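Local atomic coordinates of phosphoglycerol transferase GacH (Streptococcus pyogenes MGAS5005, PDB entry 6DGM), a protein that probably transfers sn-glycerol-1-phosphate onto the rhamnose polysaccharide of the streptococcal cell wall, with a manganese-binding domain of the alkaline phosphatase clan. Residues 19-24 with 329-334. Numbering follows the deposited sequence.
Sequences QKYQKL and YYALLT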
ATOM      1  N   GLN A  19      24.120   9.865  10.096  1.00 27.72           N
ATOM      2  CA  GLN A  19      24.688  11.155   9.707  1.00 30.84           C
ATOM      3  C   GLN A  19      24.512  11.389   8.209  1.00 30.19           C
ATOM      4  O   GLN A  19      24.196  12.500   7.777  1.00 31.51           O
ATOM      5  CB  GLN A  19      26.161  11.249  10.120  1.00 35.96           C
ATOM      6  CG  GLN A  19      26.715  12.666  10.001  1.00 46.74           C
ATOM      7  CD  GLN A  19      28.017  12.871  10.751  1.00 60.61           C
ATOM      8  OE1 GLN A  19      28.530  11.956  11.401  1.00 68.01           O
ATOM      9  NE2 GLN A  19      28.562  14.078  10.664  1.00 65.65           N
ATOM     10  N   LYS A  20      24.688  10.342   7.406  1.00 29.50           N
ATOM     11  CA  LYS A  20      24.534  10.465   5.959  1.00 31.36           C
ATOM     12  C   LYS A  20      23.124  10.913   5.579  1.00 27.88           C
ATOM     13  O   LYS A  20      22.946  11.816   4.753  1.00 28.73           O
ATOM     14  CB  LYS A  20      24.851   9.117   5.305  1.00 34.97           C
ATOM     15  CG  LYS A  20      24.712   9.107   3.802  1.00 39.47           C
ATOM     16  CD  LYS A  20      25.053   7.744   3.230  1.00 42.95           C
ATOM     17  CE  LYS A  20      24.835   7.712   1.731  1.00 49.63           C
ATOM     18  NZ  LYS A  20      25.208   6.391   1.158  1.00 56.28           N
ATOM     19  N   TYR A  21      22.102  10.303   6.170  1.00 25.67           N
ATOM     20  CA  TYR A  21      20.727  10.650   5.790  1.00 25.95           C
ATOM     21  C   TYR A  21      20.222  11.889   6.508  1.00 26.86           C
ATOM     22  O   TYR A  21      19.268  12.517   6.031  1.00 27.88           O
ATOM     23  CB  TYR A  21      19.827   9.415   5.887  1.00 24.57           C
ATOM     24  CG  TYR A  21      20.213   8.465   4.787  1.00 24.56           C
ATOM     25  CD1 TYR A  21      19.860   8.727   3.475  1.00 24.84           C
ATOM     26  CD2 TYR A  21      21.017   7.361   5.043  1.00 24.00           C
ATOM     27  CE1 TYR A  21      20.256   7.895   2.450  1.00 25.73           C
ATOM     28  CE2 TYR A  21      21.425   6.526   4.020  1.00 24.75           C
ATOM     29  CZ  TYR A  21      21.034   6.800   2.725  1.00 25.93           C
ATOM     30  OH  TYR A  21      21.427   5.982   1.693  1.00 28.04           O
ATOM     31  N   GLN A  22      20.870  12.300   7.598  1.00 27.67           N
ATOM     32  CA  GLN A  22      20.569  13.604   8.169  1.00 28.64           C
ATOM     33  C   GLN A  22      20.899  14.700   7.164  1.00 30.07           C
ATOM     34  O   GLN A  22      20.103  15.620   6.936  1.00 31.24           O
ATOM     35  CB  GLN A  22      21.339  13.806   9.470  1.00 31.21           C
ATOM     36  CG  GLN A  22      20.867  15.012  10.281  1.00 37.02           C
ATOM     37  CD  GLN A  22      19.463  14.818  10.843  1.00 37.25           C
ATOM     38  OE1 GLN A  22      19.200  13.848  11.563  1.00 32.63           O
ATOM     39  NE2 GLN A  22      18.552  15.732  10.500  1.00 39.38           N
ATOM     40  N   LYS A  23      22.075  14.608   6.536  1.00 30.95           N
ATOM     41  CA  LYS A  23      22.457  15.626   5.569  1.00 32.68           C
ATOM     42  C   LYS A  23      21.594  15.542   4.314  1.00 30.43           C
ATOM     43  O   LYS A  23      21.209  16.575   3.749  1.00 31.97           O
ATOM     44  CB  LYS A  23      23.933  15.503   5.206  1.00 39.56           C
ATOM     45  CG  LYS A  23      24.394  16.657   4.342  1.00 50.38           C
ATOM     46  CD  LYS A  23      25.903  16.745   4.245  1.00 60.28           C
ATOM     47  CE  LYS A  23      26.318  17.978   3.450  1.00 67.26           C
ATOM     48  NZ  LYS A  23      27.805  18.121   3.370  1.00 72.37           N
ATOM     49  N   LEU A  24      21.279  14.323   3.860  1.00 28.89           N
ATOM     50  CA  LEU A  24      20.466  14.202   2.655  1.00 28.25           C
ATOM     51  C   LEU A  24      19.064  14.760   2.892  1.00 28.46           C
ATOM     52  O   LEU A  24      18.510  15.441   2.026  1.00 30.16           O
ATOM     53  CB  LEU A  24      20.407  12.753   2.181  1.00 27.97           C
ATOM     54  CG  LEU A  24      19.629  12.562   0.876  1.00 30.05           C
ATOM     55  CD1 LEU A  24      20.325  13.252  -0.273  1.00 33.46           C
ATOM     56  CD2 LEU A  24      19.445  11.094   0.566  1.00 29.69           C
ATOM     57  N   TYR A 329      15.096   9.112   7.849  1.00 20.84           N
ATOM     58  CA  TYR A 329      14.526   7.824   7.451  1.00 20.11           C
ATOM     59  C   TYR A 329      13.860   7.907   6.078  1.00 20.16           C
ATOM     60  O   TYR A 329      14.134   7.090   5.201  1.00 20.25           O
ATOM     61  CB  TYR A 329      13.521   7.372   8.520  1.00 19.56           C
ATOM     62  CG  TYR A 329      12.869   6.007   8.306  1.00 19.21           C
ATOM     63  CD1 TYR A 329      13.637   4.875   8.057  1.00 19.96           C
ATOM     64  CD2 TYR A 329      11.489   5.846   8.406  1.00 18.28           C
ATOM     65  CE1 TYR A 329      13.041   3.628   7.878  1.00 19.82           C
ATOM     66  CE2 TYR A 329      10.881   4.601   8.242  1.00 18.23           C
ATOM     67  CZ  TYR A 329      11.662   3.504   7.981  1.00 19.52           C
ATOM     68  OH  TYR A 329      11.074   2.269   7.831  1.00 19.89           O
ATOM     69  N   TYR A 330      12.991   8.902   5.864  1.00 19.48           N
ATOM     70  CA  TYR A 330      12.319   9.014   4.564  1.00 20.24           C
ATOM     71  C   TYR A 330      13.232   9.533   3.459  1.00 21.14           C
ATOM     72  O   TYR A 330      12.944   9.283   2.281  1.00 20.52           O
ATOM     73  CB  TYR A 330      10.988   9.791   4.673  1.00 20.42           C
ATOM     74  CG  TYR A 330       9.945   8.971   5.421  1.00 21.26           C
ATOM     75  CD1 TYR A 330       9.572   7.715   4.972  1.00 21.23           C
ATOM     76  CD2 TYR A 330       9.374   9.439   6.581  1.00 21.80           C
ATOM     77  CE1 TYR A 330       8.651   6.946   5.675  1.00 22.06           C
ATOM     78  CE2 TYR A 330       8.455   8.702   7.273  1.00 23.33           C
ATOM     79  CZ  TYR A 330       8.098   7.457   6.828  1.00 23.49           C
ATOM     80  OH  TYR A 330       7.178   6.741   7.551  1.00 25.00           O
ATOM     81  N   ALA A 331      14.346  10.198   3.804  1.00 22.01           N
ATOM     82  CA  ALA A 331      15.377  10.490   2.811  1.00 21.98           C
ATOM     83  C   ALA A 331      16.013   9.195   2.300  1.00 22.06           C
ATOM     84  O   ALA A 331      16.163   8.997   1.089  1.00 22.44           O
ATOM     85  CB  ALA A 331      16.445  11.420   3.404  1.00 22.02           C
ATOM     86  N   LEU A 332      16.399   8.302   3.211  1.00 21.90           N
ATOM     87  CA  LEU A 332      16.872   6.980   2.805  1.00 21.19           C
ATOM     88  C   LEU A 332      15.835   6.271   1.946  1.00 20.35           C
ATOM     89  O   LEU A 332      16.159   5.706   0.896  1.00 21.01           O
ATOM     90  CB  LEU A 332      17.193   6.140   4.038  1.00 21.44           C
ATOM     91  CG  LEU A 332      17.384   4.632   3.850  1.00 22.87           C
ATOM     92  CD1 LEU A 332      18.521   4.326   2.906  1.00 21.55           C
ATOM     93  CD2 LEU A 332      17.617   3.993   5.203  1.00 25.91           C
ATOM     94  N   LEU A 333      14.576   6.292   2.378  1.00 19.17           N
ATOM     95  CA  LEU A 333      13.534   5.597   1.627  1.00 19.70           C
ATOM     96  C   LEU A 333      13.274   6.262   0.280  1.00 19.42           C
ATOM     97  O   LEU A 333      12.830   5.592  -0.657  1.00 19.44           O
ATOM     98  CB  LEU A 333      12.262   5.487   2.461  1.00 21.21           C
ATOM     99  CG  LEU A 333      12.420   4.615   3.711  1.00 23.57           C
ATOM    100  CD1 LEU A 333      11.265   4.813   4.665  1.00 24.24           C
ATOM    101  CD2 LEU A 333      12.539   3.155   3.308  1.00 23.81           C
ATOM    102  N   THR A 334      13.551   7.565   0.159  1.00 19.80           N
ATOM    103  CA  THR A 334      13.480   8.215  -1.148  1.00 21.11           C
ATOM    104  C   THR A 334      14.597   7.731  -2.060  1.00 21.24           C
ATOM    105  O   THR A 334      14.367   7.496  -3.254  1.00 22.12           O
ATOM    106  CB  THR A 334      13.529   9.732  -0.973  1.00 22.97           C
ATOM    107  OG1 THR A 334      12.408  10.134  -0.178  1.00 22.86           O
ATOM    108  CG2 THR A 334      13.457  10.448  -2.316  1.00 24.62           C
TER
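Y21 lays its ring broadside over the backbone and side chain of L332 in a nearly perpendicular helix-helix packing, a worked example of how an aromatic face can join two helices that share little surface. Helices 11-29 and 328-339 cross here, in the C-terminal part of GacH, which has the sulfatase-like fold of the alkaline phosphatase clan, is related to LTA synthase and is probably catalytic. The axes of 19-24 and 329-334 come within 8.3 Å, at 85° to each other. At the heart of the contact is a CH-pi interaction: L332 CB stands 3.8 Å from the centroid of the Y21 ring, only 11° off the normal. Farther along the same ring, L332 CD1 lies 3.5 Å from Y21 CZ, while nearer its root Y21 CD1 comes within 3.5 Å of L332 CA, so the ring spans both side chain and main chain. One turn later on the first helix, L24 widens the patch, its CD2 branch meeting A331 CB at 4.1 Å. The methyl of A331 also packs near the carbonyl oxygen of Y21, and a side chain this small is consistent with the close approach of the backbones.

With CG anti to the carbonyl carbon (chi1 -70°), the Y21 ring lies beside its own backbone N and reaches toward L332; the CG methylene of K20 lies above the other face, toward its rim. Farther out, the phenol end is positioned by helix 349-365, where Y21 OH is hydrogen-bonded to D357 OD2; the same helix packs against L332 through D357 and I361. Within helix 328-339, a local pair of hydrogen bonds joins T334 to the carbonyl oxygen of Y330, approaching from opposite faces of its plane: the backbone N, and the hydroxyl, with T334 OG1 2.7 Å from Y330 O.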